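PDB 4GBJ: 6-phosphogluconate dehydrogenase NAD-binding from Dyadobacter fermentans, which probably binds NAD or NADP and acts as an oxidoreductase of the 6-phosphogluconate and 3-hydroxyisobutyrate dehydrogenase kind. Local coordinates for residues 30-34 against 49-55; 55-61 against 82-87; 202-206 against 223-229. One frame throughout, in Å; residues are numbered along the deposited sequence.

Contact 1 (30-34 against 49-55); sequences ELVVW and ATVVENA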
ATOM      1  N   GLU B  30     -20.980 -19.609 -27.365  1.00 51.15           N
ATOM      2  CA  GLU B  30     -20.260 -20.523 -28.252  1.00 51.13           C
ATOM      3  C   GLU B  30     -18.862 -19.928 -28.507  1.00 52.70           C
ATOM      4  O   GLU B  30     -18.781 -18.743 -28.860  1.00 52.09           O
ATOM      5  CB  GLU B  30     -21.074 -20.712 -29.549  1.00 54.33           C
ATOM      6  CG  GLU B  30     -20.357 -21.363 -30.729  1.00 72.25           C
ATOM      7  CD  GLU B  30     -21.227 -21.523 -31.968  1.00 98.89           C
ATOM      8  OE1 GLU B  30     -22.044 -20.615 -32.257  1.00 81.05           O
ATOM      9  OE2 GLU B  30     -21.080 -22.555 -32.661  1.00 97.91           O
ATOM     10  N   LEU B  31     -17.767 -20.708 -28.267  1.00 47.19           N
ATOM     11  CA  LEU B  31     -16.400 -20.224 -28.479  1.00 46.12           C
ATOM     12  C   LEU B  31     -15.632 -21.008 -29.515  1.00 51.06           C
ATOM     13  O   LEU B  31     -15.609 -22.234 -29.447  1.00 52.19           O
ATOM     14  CB  LEU B  31     -15.518 -20.269 -27.199  1.00 45.97           C
ATOM     15  CG  LEU B  31     -15.892 -19.476 -25.951  1.00 50.06           C
ATOM     16  CD1 LEU B  31     -14.743 -19.448 -25.007  1.00 50.27           C
ATOM     17  CD2 LEU B  31     -16.267 -18.096 -26.264  1.00 55.22           C
ATOM     18  N   VAL B  32     -14.849 -20.283 -30.355  1.00 46.62           N
ATOM     19  CA  VAL B  32     -13.898 -20.862 -31.302  1.00 45.78           C
ATOM     20  C   VAL B  32     -12.550 -20.348 -30.793  1.00 49.08           C
ATOM     21  O   VAL B  32     -12.299 -19.132 -30.744  1.00 46.72           O
ATOM     22  CB  VAL B  32     -14.189 -20.624 -32.801  1.00 49.87           C
ATOM     23  CG1 VAL B  32     -14.352 -19.149 -33.150  1.00 49.85           C
ATOM     24  CG2 VAL B  32     -13.142 -21.307 -33.677  1.00 49.78           C
ATOM     25  N   VAL B  33     -11.747 -21.281 -30.275  1.00 45.16           N
ATOM     26  CA  VAL B  33     -10.531 -20.963 -29.549  1.00 43.27           C
ATOM     27  C   VAL B  33      -9.285 -21.319 -30.317  1.00 47.50           C
ATOM     28  O   VAL B  33      -9.306 -22.077 -31.281  1.00 47.44           O
ATOM     29  CB  VAL B  33     -10.520 -21.590 -28.148  1.00 46.28           C
ATOM     30  CG1 VAL B  33     -11.796 -21.241 -27.384  1.00 45.14           C
ATOM     31  CG2 VAL B  33     -10.299 -23.111 -28.185  1.00 47.63           C
ATOM     32  N   TRP B  34      -8.199 -20.700 -29.897  1.00 45.48           N
ATOM     33  CA  TRP B  34      -6.878 -20.863 -30.495  1.00 45.79           C
ATOM     34  C   TRP B  34      -5.816 -20.543 -29.481  1.00 49.97           C
ATOM     35  O   TRP B  34      -5.993 -19.682 -28.609  1.00 45.74           O
ATOM     36  CB  TRP B  34      -6.715 -19.961 -31.717  1.00 44.78           C
ATOM     37  CG  TRP B  34      -5.354 -19.988 -32.354  1.00 47.28           C
ATOM     38  CD1 TRP B  34      -4.959 -20.754 -33.412  1.00 51.51           C
ATOM     39  CD2 TRP B  34      -4.232 -19.152 -32.024  1.00 47.28           C
ATOM     40  NE1 TRP B  34      -3.655 -20.468 -33.748  1.00 51.66           N
ATOM     41  CE2 TRP B  34      -3.189 -19.475 -32.924  1.00 52.23           C
ATOM     42  CE3 TRP B  34      -4.005 -18.166 -31.051  1.00 47.44           C
ATOM     43  CZ2 TRP B  34      -1.934 -18.878 -32.856  1.00 52.12           C
ATOM     44  CZ3 TRP B  34      -2.767 -17.548 -31.006  1.00 49.79           C
ATOM     45  CH2 TRP B  34      -1.740 -17.922 -31.885  1.00 52.23           C
ATOM     46  N   ALA B  49     -16.590 -25.793 -26.651  1.00 62.43           N
ATOM     47  CA  ALA B  49     -15.828 -24.964 -27.609  1.00 61.24           C
ATOM     48  C   ALA B  49     -15.306 -25.744 -28.809  1.00 63.78           C
ATOM     49  O   ALA B  49     -15.119 -26.946 -28.732  1.00 62.75           O
ATOM     50  CB  ALA B  49     -14.633 -24.309 -26.912  1.00 60.82           C
ATOM     51  N   THR B  50     -14.995 -25.021 -29.891  1.00 60.37           N
ATOM     52  CA  THR B  50     -14.382 -25.566 -31.111  1.00 60.52           C
ATOM     53  C   THR B  50     -12.939 -24.989 -31.185  1.00 61.67           C
ATOM     54  O   THR B  50     -12.690 -23.897 -30.684  1.00 59.98           O
ATOM     55  CB  THR B  50     -15.254 -25.246 -32.333  1.00 69.71           C
ATOM     56  OG1 THR B  50     -15.731 -23.899 -32.234  1.00 69.34           O
ATOM     57  CG2 THR B  50     -16.447 -26.182 -32.444  1.00 74.24           C
ATOM     58  N   VAL B  51     -11.996 -25.746 -31.758  1.00 73.37           N
ATOM     59  CA  VAL B  51     -10.590 -25.355 -31.863  1.00 69.82           C
ATOM     60  C   VAL B  51     -10.211 -25.200 -33.321  1.00 70.81           C
ATOM     61  O   VAL B  51     -10.724 -25.942 -34.158  1.00 73.42           O
ATOM     62  CB  VAL B  51      -9.706 -26.428 -31.163  1.00 76.03           C
ATOM     63  CG1 VAL B  51      -8.224 -26.257 -31.488  1.00 75.18           C
ATOM     64  CG2 VAL B  51      -9.904 -26.389 -29.663  1.00 76.01           C
ATOM     65  N   VAL B  52      -9.296 -24.259 -33.629  1.00 61.88           N
ATOM     66  CA  VAL B  52      -8.776 -24.078 -34.986  1.00 60.10           C
ATOM     67  C   VAL B  52      -7.249 -24.088 -34.931  1.00 61.60           C
ATOM     68  O   VAL B  52      -6.660 -23.801 -33.900  1.00 58.14           O
ATOM     69  CB  VAL B  52      -9.314 -22.827 -35.732  1.00 60.94           C
ATOM     70  CG1 VAL B  52     -10.807 -22.960 -36.020  1.00 61.74           C
ATOM     71  CG2 VAL B  52      -9.017 -21.538 -34.985  1.00 57.13           C
ATOM     72  N   GLU B  53      -6.624 -24.437 -36.053  1.00 61.70           N
ATOM     73  CA  GLU B  53      -5.171 -24.542 -36.185  1.00 62.83           C
ATOM     74  C   GLU B  53      -4.507 -23.170 -36.351  1.00 62.26           C
ATOM     75  O   GLU B  53      -3.392 -22.989 -35.857  1.00 60.89           O
ATOM     76  CB  GLU B  53      -4.830 -25.446 -37.391  1.00 67.93           C
ATOM     77  CG  GLU B  53      -3.386 -25.919 -37.418  1.00 79.94           C
ATOM     78  CD  GLU B  53      -3.150 -26.998 -38.452  1.00 92.22           C
ATOM     79  OE1 GLU B  53      -3.634 -26.835 -39.595  1.00 84.76           O
ATOM     80  OE2 GLU B  53      -2.487 -28.008 -38.120  1.00 82.78           O
ATOM     81  N   ASN B  54      -5.172 -22.222 -37.066  1.00 56.62           N
ATOM     82  CA  ASN B  54      -4.652 -20.859 -37.299  1.00 54.00           C
ATOM     83  C   ASN B  54      -5.615 -19.796 -36.745  1.00 53.19           C
ATOM     84  O   ASN B  54      -6.817 -19.902 -36.935  1.00 54.21           O
ATOM     85  CB  ASN B  54      -4.418 -20.631 -38.787  1.00 58.29           C
ATOM     86  CG  ASN B  54      -3.407 -21.583 -39.368  1.00 74.14           C
ATOM     87  OD1 ASN B  54      -2.249 -21.610 -38.952  1.00 70.10           O
ATOM     88  ND2 ASN B  54      -3.811 -22.389 -40.330  1.00 67.01           N
ATOM     89  N   ALA B  55      -5.096 -18.793 -36.050  1.00 46.04           N
ATOM     90  CA  ALA B  55      -5.918 -17.752 -35.430  1.00 43.66           C
ATOM     91  C   ALA B  55      -6.927 -17.066 -36.393  1.00 46.20           C
ATOM     92  O   ALA B  55      -8.050 -16.764 -35.978  1.00 45.30           O
ATOM     93  CB  ALA B  55      -5.033 -16.693 -34.791  1.00 42.03           C
TER
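L31, V33 and W34 each take a hydrogen bond from, or give one to, the chain running beside them from A49 to A55. The carbonyl oxygen L31 O is gripped twice by one residue: T50 N gives it a nearly linear bond of 2.9 Å (168° at the hydrogen), and T50 OG1 adds a longer one of 3.2 Å from a position tilted out of the carbonyl plane. The second bond is possible because the threonine hydroxyl sits between its own backbone N and carbonyl carbon (chi1 42°), turned back toward L31. Next along, V33 N donates to T50 O at 2.8 Å, and V33 O receives V52 N at 3.2 Å, so V33 bonds to the two neighbours of V51, the pattern of parallel strands.

Side chains alternate between the faces. V32 CG2 meets V52 CG1 at 3.7 Å on one face, while on the other V33 CG2 meets V51 CG2 at 3.6 Å. Past the last backbone bond the indole takes over. With CG trans to its backbone N (chi1 176°), W34 reaches the turn at 53-55, where W34 NE1 makes a long, bent bond of 3.3 Å to E53 O, which lies close to the ring plane but is approached from above its carbonyl plane. A55 CB lies over the five-membered ring of W34, 3.9 Å from its centroid, as a CH-pi contact.

Further out, L31 and A49 pack on L25 of helix 17-26, and V33 and V51 on A41. Across strand 31-34, the backbones of V32 and W34 hydrogen-bond to F10 of strand 8-11. This is the outer beta-alpha-beta unit of a Rossmann-type domain, with strand 50-51 at the sheet's edge, consistent with a dinucleotide-binding fold.

Contact 2 (55-61 against 82-87); sequences AIDAITP and ELVEKL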
ATOM      1  N   ALA B  55      -5.096 -18.793 -36.050  1.00 46.04           N
ATOM      2  CA  ALA B  55      -5.918 -17.752 -35.430  1.00 43.66           C
ATOM      3  C   ALA B  55      -6.927 -17.066 -36.393  1.00 46.20           C
ATOM      4  O   ALA B  55      -8.050 -16.764 -35.978  1.00 45.30           O
ATOM      5  CB  ALA B  55      -5.033 -16.693 -34.791  1.00 42.03           C
ATOM      6  N   ILE B  56      -6.559 -16.848 -37.657  1.00 42.69           N
ATOM      7  CA  ILE B  56      -7.464 -16.163 -38.596  1.00 42.36           C
ATOM      8  C   ILE B  56      -8.758 -16.990 -38.895  1.00 46.00           C
ATOM      9  O   ILE B  56      -9.804 -16.409 -39.195  1.00 43.92           O
ATOM     10  CB  ILE B  56      -6.718 -15.789 -39.900  1.00 46.21           C
ATOM     11  CG1 ILE B  56      -7.491 -14.689 -40.668  1.00 46.73           C
ATOM     12  CG2 ILE B  56      -6.492 -17.022 -40.775  1.00 48.82           C
ATOM     13  CD1 ILE B  56      -6.656 -13.903 -41.614  1.00 54.45           C
ATOM     14  N   ASP B  57      -8.675 -18.337 -38.813  1.00 44.30           N
ATOM     15  CA  ASP B  57      -9.807 -19.240 -39.032  1.00 43.57           C
ATOM     16  C   ASP B  57     -10.857 -19.116 -37.918  1.00 45.14           C
ATOM     17  O   ASP B  57     -11.986 -19.550 -38.102  1.00 46.53           O
ATOM     18  CB  ASP B  57      -9.317 -20.693 -39.116  1.00 46.96           C
ATOM     19  CG  ASP B  57      -8.325 -21.003 -40.236  1.00 58.51           C
ATOM     20  OD1 ASP B  57      -8.375 -20.313 -41.296  1.00 57.44           O
ATOM     21  OD2 ASP B  57      -7.548 -21.987 -40.089  1.00 63.49           O
ATOM     22  N   ALA B  58     -10.483 -18.535 -36.764  1.00 39.52           N
ATOM     23  CA  ALA B  58     -11.349 -18.326 -35.602  1.00 37.78           C
ATOM     24  C   ALA B  58     -12.209 -17.043 -35.744  1.00 42.33           C
ATOM     25  O   ALA B  58     -13.251 -16.931 -35.098  1.00 41.28           O
ATOM     26  CB  ALA B  58     -10.481 -18.207 -34.350  1.00 36.15           C
ATOM     27  N   ILE B  59     -11.760 -16.090 -36.579  1.00 39.46           N
ATOM     28  CA  ILE B  59     -12.392 -14.770 -36.728  1.00 38.27           C
ATOM     29  C   ILE B  59     -13.602 -14.795 -37.633  1.00 44.29           C
ATOM     30  O   ILE B  59     -13.554 -15.372 -38.701  1.00 47.42           O
ATOM     31  CB  ILE B  59     -11.372 -13.713 -37.263  1.00 38.94           C
ATOM     32  CG1 ILE B  59     -10.129 -13.641 -36.360  1.00 37.31           C
ATOM     33  CG2 ILE B  59     -12.023 -12.332 -37.359  1.00 38.73           C
ATOM     34  CD1 ILE B  59     -10.390 -13.176 -34.976  1.00 35.65           C
ATOM     35  N   THR B  60     -14.673 -14.122 -37.199  1.00 41.41           N
ATOM     36  CA  THR B  60     -15.901 -13.942 -37.959  1.00 43.15           C
ATOM     37  C   THR B  60     -16.017 -12.461 -38.325  1.00 42.83           C
ATOM     38  O   THR B  60     -16.058 -11.641 -37.406  1.00 37.94           O
ATOM     39  CB  THR B  60     -17.139 -14.379 -37.123  1.00 51.77           C
ATOM     40  OG1 THR B  60     -17.050 -15.768 -36.830  1.00 53.59           O
ATOM     41  CG2 THR B  60     -18.463 -14.133 -37.861  1.00 50.58           C
ATOM     42  N   PRO B  61     -16.165 -12.095 -39.615  1.00 41.06           N
ATOM     43  CA  PRO B  61     -16.404 -10.678 -39.961  1.00 41.03           C
ATOM     44  C   PRO B  61     -17.545 -10.082 -39.122  1.00 42.97           C
ATOM     45  O   PRO B  61     -18.568 -10.730 -38.974  1.00 43.44           O
ATOM     46  CB  PRO B  61     -16.795 -10.755 -41.442  1.00 44.47           C
ATOM     47  CG  PRO B  61     -16.091 -11.937 -41.926  1.00 48.68           C
ATOM     48  CD  PRO B  61     -16.131 -12.930 -40.830  1.00 44.12           C
ATOM     49  N   GLU B  82      -4.080  -8.286 -42.017  1.00 40.40           N
ATOM     50  CA  GLU B  82      -4.940  -9.258 -42.685  1.00 41.66           C
ATOM     51  C   GLU B  82      -5.909  -9.918 -41.698  1.00 41.34           C
ATOM     52  O   GLU B  82      -7.049 -10.164 -42.068  1.00 39.98           O
ATOM     53  CB  GLU B  82      -4.131 -10.313 -43.468  1.00 45.80           C
ATOM     54  CG  GLU B  82      -3.405 -11.336 -42.611  1.00 67.58           C
ATOM     55  CD  GLU B  82      -2.145 -11.893 -43.253  1.00 99.29           C
ATOM     56  OE1 GLU B  82      -1.040 -11.639 -42.717  1.00 83.70           O
ATOM     57  OE2 GLU B  82      -2.260 -12.540 -44.320  1.00 96.82           O
ATOM     58  N   LEU B  83      -5.515 -10.112 -40.440  1.00 35.69           N
ATOM     59  CA  LEU B  83      -6.407 -10.672 -39.449  1.00 33.58           C
ATOM     60  C   LEU B  83      -7.460  -9.623 -39.035  1.00 36.44           C
ATOM     61  O   LEU B  83      -8.654  -9.935 -39.022  1.00 35.81           O
ATOM     62  CB  LEU B  83      -5.644 -11.209 -38.240  1.00 32.70           C
ATOM     63  CG  LEU B  83      -6.550 -11.920 -37.209  1.00 37.14           C
ATOM     64  CD1 LEU B  83      -5.808 -13.057 -36.513  1.00 40.20           C
ATOM     65  CD2 LEU B  83      -7.055 -10.961 -36.134  1.00 36.57           C
ATOM     66  N   VAL B  84      -7.028  -8.384 -38.772  1.00 32.16           N
ATOM     67  CA  VAL B  84      -7.915  -7.265 -38.398  1.00 30.60           C
ATOM     68  C   VAL B  84      -8.907  -6.968 -39.571  1.00 36.13           C
ATOM     69  O   VAL B  84     -10.080  -6.634 -39.368  1.00 36.06           O
ATOM     70  CB  VAL B  84      -7.065  -6.003 -38.041  1.00 33.88           C
ATOM     71  CG1 VAL B  84      -7.939  -4.800 -37.726  1.00 32.95           C
ATOM     72  CG2 VAL B  84      -6.121  -6.274 -36.868  1.00 32.45           C
ATOM     73  N   GLU B  85      -8.424  -7.059 -40.773  1.00 35.90           N
ATOM     74  CA  GLU B  85      -9.268  -6.870 -41.949  1.00 36.93           C
ATOM     75  C   GLU B  85     -10.364  -7.945 -42.007  1.00 40.83           C
ATOM     76  O   GLU B  85     -11.509  -7.620 -42.351  1.00 39.92           O
ATOM     77  CB  GLU B  85      -8.434  -6.907 -43.213  1.00 39.33           C
ATOM     78  CG  GLU B  85      -9.315  -6.829 -44.444  1.00 41.07           C
ATOM     79  CD  GLU B  85      -8.614  -6.588 -45.765  1.00 61.56           C
ATOM     80  OE1 GLU B  85      -7.442  -7.000 -45.926  1.00 51.29           O
ATOM     81  OE2 GLU B  85      -9.276  -6.031 -46.664  1.00 54.10           O
ATOM     82  N   LYS B  86     -10.043  -9.204 -41.642  1.00 35.08           N
ATOM     83  CA  LYS B  86     -11.086 -10.223 -41.633  1.00 35.11           C
ATOM     84  C   LYS B  86     -12.116  -9.873 -40.545  1.00 36.63           C
ATOM     85  O   LYS B  86     -13.290  -9.901 -40.825  1.00 38.26           O
ATOM     86  CB  LYS B  86     -10.515 -11.605 -41.426  1.00 37.48           C
ATOM     87  CG  LYS B  86     -11.542 -12.684 -41.670  1.00 42.34           C
ATOM     88  CD  LYS B  86     -10.917 -14.024 -41.571  1.00 48.60           C
ATOM     89  CE  LYS B  86     -11.915 -15.114 -41.805  1.00 46.13           C
ATOM     90  NZ  LYS B  86     -11.297 -16.440 -41.598  1.00 51.97           N
ATOM     91  N   LEU B  87     -11.679  -9.486 -39.343  1.00 31.78           N
ATOM     92  CA  LEU B  87     -12.583  -9.018 -38.249  1.00 31.03           C
ATOM     93  C   LEU B  87     -13.552  -7.928 -38.789  1.00 35.65           C
ATOM     94  O   LEU B  87     -14.736  -7.966 -38.499  1.00 36.39           O
ATOM     95  CB  LEU B  87     -11.760  -8.480 -37.080  1.00 29.33           C
ATOM     96  CG  LEU B  87     -12.547  -8.014 -35.872  1.00 33.17           C
ATOM     97  CD1 LEU B  87     -13.456  -9.125 -35.334  1.00 33.44           C
ATOM     98  CD2 LEU B  87     -11.618  -7.497 -34.810  1.00 33.06           C
TER
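In the crossover that returns the Rossmann-type chain from edge strand 50-51 to strand 64-67, I56, I59 and P61 lie against L83, K86 and L87 of helix 81-87. A55 to A58 have helical backbone angles without the regular helical bonds, and the chain then runs on extended to P61, beside L87. I59 points into the contact: I59 CG1 stands 4.1 Å from L83 CG, the two side chains crossing at about a right angle, and I59 CG2 presses on the backbone at L87 CA, 3.5 Å away. I59 and L87 both rest on V65 of strand 64-67.

K86 supplies the polar link. Its chain is all-trans from chi1 (-169°) outward, so that K86 CD passes I56 CG1 at 3.6 Å and K86 NZ comes within 2.8 Å of I56 O. The ammonium sits above the carbonyl plane, while I59 N bonds the same oxygen, I56 O, at 3.3 Å from the opposite face, so I56 O is held by two donors. Beyond, L87 shares a backbone hydrogen bond with G62, and just before it P61 CA makes a CA-H...O contact with K86 O at 3.3 Å.

Contact 3 (202-206 against 223-229); sequences RQSIY and GKLVASN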
ATOM      1  N   ARG B 202      10.057 -10.551  11.203  1.00 25.40           N
ATOM      2  CA  ARG B 202       9.395  -9.966  10.045  1.00 24.16           C
ATOM      3  C   ARG B 202       7.892 -10.311  10.091  1.00 25.11           C
ATOM      4  O   ARG B 202       7.026  -9.522   9.731  1.00 22.23           O
ATOM      5  CB  ARG B 202      10.061 -10.480   8.754  1.00 24.91           C
ATOM      6  CG  ARG B 202      11.533 -10.071   8.569  1.00 27.77           C
ATOM      7  CD  ARG B 202      12.139 -10.835   7.416  1.00 22.30           C
ATOM      8  NE  ARG B 202      11.678 -10.365   6.104  1.00 21.70           N
ATOM      9  CZ  ARG B 202      12.202  -9.335   5.429  1.00 27.97           C
ATOM     10  NH1 ARG B 202      13.207  -8.643   5.936  1.00 27.94           N
ATOM     11  NH2 ARG B 202      11.734  -9.010   4.222  1.00 20.38           N
ATOM     12  N   GLN B 203       7.598 -11.507  10.549  1.00 23.21           N
ATOM     13  CA  GLN B 203       6.231 -12.000  10.652  1.00 23.41           C
ATOM     14  C   GLN B 203       5.428 -11.152  11.649  1.00 28.02           C
ATOM     15  O   GLN B 203       4.269 -10.866  11.379  1.00 29.10           O
ATOM     16  CB  GLN B 203       6.233 -13.487  11.124  1.00 26.98           C
ATOM     17  CG  GLN B 203       4.829 -14.147  11.132  1.00 39.02           C
ATOM     18  CD  GLN B 203       4.206 -14.278   9.750  1.00 60.78           C
ATOM     19  OE1 GLN B 203       4.899 -14.283   8.726  1.00 59.34           O
ATOM     20  NE2 GLN B 203       2.888 -14.453   9.685  1.00 46.34           N
ATOM     21  N   SER B 204       6.016 -10.772  12.794  1.00 24.29           N
ATOM     22  CA  SER B 204       5.275  -9.995  13.822  1.00 23.69           C
ATOM     23  C   SER B 204       4.940  -8.577  13.354  1.00 26.16           C
ATOM     24  O   SER B 204       3.829  -8.113  13.600  1.00 24.93           O
ATOM     25  CB  SER B 204       6.031  -9.965  15.153  1.00 26.34           C
ATOM     26  OG  SER B 204       7.220  -9.195  15.090  1.00 34.53           O
ATOM     27  N   ILE B 205       5.893  -7.874  12.719  1.00 23.47           N
ATOM     28  CA  ILE B 205       5.608  -6.536  12.164  1.00 20.35           C
ATOM     29  C   ILE B 205       4.570  -6.693  11.024  1.00 24.40           C
ATOM     30  O   ILE B 205       3.657  -5.885  10.914  1.00 23.90           O
ATOM     31  CB  ILE B 205       6.865  -5.714  11.714  1.00 22.79           C
ATOM     32  CG1 ILE B 205       6.430  -4.363  11.106  1.00 21.67           C
ATOM     33  CG2 ILE B 205       7.755  -6.464  10.688  1.00 25.19           C
ATOM     34  CD1 ILE B 205       7.573  -3.374  10.839  1.00 23.24           C
ATOM     35  N   TYR B 206       4.733  -7.684  10.143  1.00 23.76           N
ATOM     36  CA  TYR B 206       3.746  -7.979   9.074  1.00 24.40           C
ATOM     37  C   TYR B 206       2.302  -8.184   9.638  1.00 25.34           C
ATOM     38  O   TYR B 206       1.339  -7.565   9.188  1.00 23.21           O
ATOM     39  CB  TYR B 206       4.172  -9.257   8.280  1.00 27.42           C
ATOM     40  CG  TYR B 206       3.051  -9.945   7.549  1.00 29.14           C
ATOM     41  CD1 TYR B 206       2.516  -9.404   6.406  1.00 29.20           C
ATOM     42  CD2 TYR B 206       2.468 -11.112   8.059  1.00 32.47           C
ATOM     43  CE1 TYR B 206       1.420  -9.996   5.765  1.00 33.11           C
ATOM     44  CE2 TYR B 206       1.405 -11.730   7.416  1.00 32.81           C
ATOM     45  CZ  TYR B 206       0.839 -11.135   6.302  1.00 42.15           C
ATOM     46  OH  TYR B 206      -0.201 -11.759   5.642  1.00 40.67           O
ATOM     47  N   GLY B 223       2.363  -9.488   1.599  1.00 31.56           N
ATOM     48  CA  GLY B 223       3.109  -9.298   2.833  1.00 31.19           C
ATOM     49  C   GLY B 223       3.643 -10.567   3.442  1.00 33.37           C
ATOM     50  O   GLY B 223       4.720 -10.563   4.032  1.00 30.61           O
ATOM     51  N   LYS B 224       2.907 -11.653   3.301  1.00 32.31           N
ATOM     52  CA  LYS B 224       3.317 -12.954   3.813  1.00 33.46           C
ATOM     53  C   LYS B 224       4.569 -13.413   3.049  1.00 36.06           C
ATOM     54  O   LYS B 224       5.508 -13.906   3.664  1.00 35.73           O
ATOM     55  CB  LYS B 224       2.156 -13.971   3.672  1.00 37.62           C
ATOM     56  CG  LYS B 224       2.313 -15.272   4.448  1.00 64.18           C
ATOM     57  CD  LYS B 224       1.574 -15.259   5.796  1.00 82.23           C
ATOM     58  CE  LYS B 224       0.097 -15.603   5.631  1.00 95.15           C
ATOM     59  NZ  LYS B 224      -0.670 -15.522   6.904  1.00 94.47           N
ATOM     60  N   LEU B 225       4.615 -13.184   1.730  1.00 34.36           N
ATOM     61  CA  LEU B 225       5.796 -13.524   0.924  1.00 34.92           C
ATOM     62  C   LEU B 225       7.016 -12.740   1.414  1.00 32.56           C
ATOM     63  O   LEU B 225       8.075 -13.297   1.630  1.00 30.58           O
ATOM     64  CB  LEU B 225       5.613 -13.186  -0.588  1.00 36.14           C
ATOM     65  CG  LEU B 225       4.392 -13.645  -1.344  1.00 43.41           C
ATOM     66  CD1 LEU B 225       4.622 -13.489  -2.848  1.00 43.19           C
ATOM     67  CD2 LEU B 225       4.029 -15.048  -1.027  1.00 48.10           C
ATOM     68  N   VAL B 226       6.838 -11.433   1.626  1.00 27.10           N
ATOM     69  CA  VAL B 226       7.943 -10.571   2.052  1.00 25.03           C
ATOM     70  C   VAL B 226       8.396 -10.931   3.459  1.00 29.36           C
ATOM     71  O   VAL B 226       9.588 -10.947   3.732  1.00 26.45           O
ATOM     72  CB  VAL B 226       7.589  -9.075   1.917  1.00 25.86           C
ATOM     73  CG1 VAL B 226       8.786  -8.197   2.321  1.00 25.03           C
ATOM     74  CG2 VAL B 226       7.189  -8.765   0.473  1.00 24.52           C
ATOM     75  N   ALA B 227       7.461 -11.281   4.323  1.00 28.26           N
ATOM     76  CA  ALA B 227       7.775 -11.653   5.695  1.00 28.53           C
ATOM     77  C   ALA B 227       8.609 -12.913   5.703  1.00 30.47           C
ATOM     78  O   ALA B 227       9.635 -12.955   6.343  1.00 28.91           O
ATOM     79  CB  ALA B 227       6.485 -11.866   6.497  1.00 30.32           C
ATOM     80  N   SER B 228       8.190 -13.928   4.971  1.00 28.79           N
ATOM     81  CA  SER B 228       8.931 -15.195   4.942  1.00 29.37           C
ATOM     82  C   SER B 228      10.149 -15.085   4.025  1.00 34.17           C
ATOM     83  O   SER B 228      11.074 -15.874   4.126  1.00 33.89           O
ATOM     84  CB  SER B 228       8.010 -16.313   4.492  1.00 34.95           C
ATOM     85  OG  SER B 228       7.438 -15.983   3.242  1.00 45.53           O
ATOM     86  N   ASN B 229      10.147 -14.107   3.109  1.00 32.26           N
ATOM     87  CA  ASN B 229      11.218 -13.880   2.146  1.00 32.54           C
ATOM     88  C   ASN B 229      11.386 -15.136   1.312  1.00 38.13           C
ATOM     89  O   ASN B 229      12.488 -15.455   0.931  1.00 38.93           O
ATOM     90  CB  ASN B 229      12.531 -13.469   2.847  1.00 37.54           C
ATOM     91  CG  ASN B 229      12.982 -12.048   2.688  1.00 38.15           C
ATOM     92  OD1 ASN B 229      12.507 -11.257   1.847  1.00 33.15           O
ATOM     93  ND2 ASN B 229      14.021 -11.742   3.434  1.00 34.04           N
TER
HETATM   94  O   HOH W   1       5.000 -15.217   6.223  1.00 56.58           O
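Hydrogen bonds come chiefly from R202, whose guanidinium addresses the last turn of the helix ending at S228. R202 NH2 and R202 NE both grip V226 O, at 2.9 and 3.2 Å, side-on and with the oxygen in the guanidinium plane; R202 NE also makes a weak bond of 3.3 Å to A227 O. A bend at chi3 (74°) turns the group onto these carbonyls, where its charge probably sits favourably at the negative end of the helix. NH1 is held by a salt bridge to E196 and a bond to T193. A water bridges Q203 OE1 (2.7 Å) and K224 O (2.9 Å), while Q203 NE2 bonds to E207. The phenol Y206 OH bonds to Q220 O.

Stacking adds to this. The N229 amide lies over the R202 guanidinium, N229 ND2 about 3.5 Å above its plane and the two planes 24° apart; N229 OD1 itself is bonded to Y231. A methionine in place of R202 would probably leave V226 O without its two donors and E196 without its charge partner, with the N229 amide losing the flat group beneath it.

Apolar packing joins Y206 to A227, CB to CB at 3.9 Å. The Y206 ring comes close to the backbone at G223, where a CB would collide with CE1; K224 CA sits over one ring face toward the rim. Helices 202-211 and 217-228, their short segments at 154°, thus form an antiparallel helical hairpin packed on helix 169-197, part of the all-helical C-terminal domain of the 3-hydroxyisobutyrate dehydrogenase type.

From the N terminus, contact 1 closes first, joining strand 31-34 to 50-51 across helix 42-46. Contact 2 opens where it ends, at the shared A55, and closes a loop that takes in strand 64-67 and helix 72-78. The two follow in series, neither nested nor crossed, yet touch in space: V52 packs on D57 and A58, and V32 CG1 comes 3.2 Å from A58 O. Together they tie the sheet's edge to the crossover and its neighbouring helix in the Rossmann-type, probably dinucleotide-binding part. Contact 3 closes a short helical hairpin much later, on the opposite side of the chain's centre, its centre about 44 Å from that of contact 1 and 48 Å from that of contact 2.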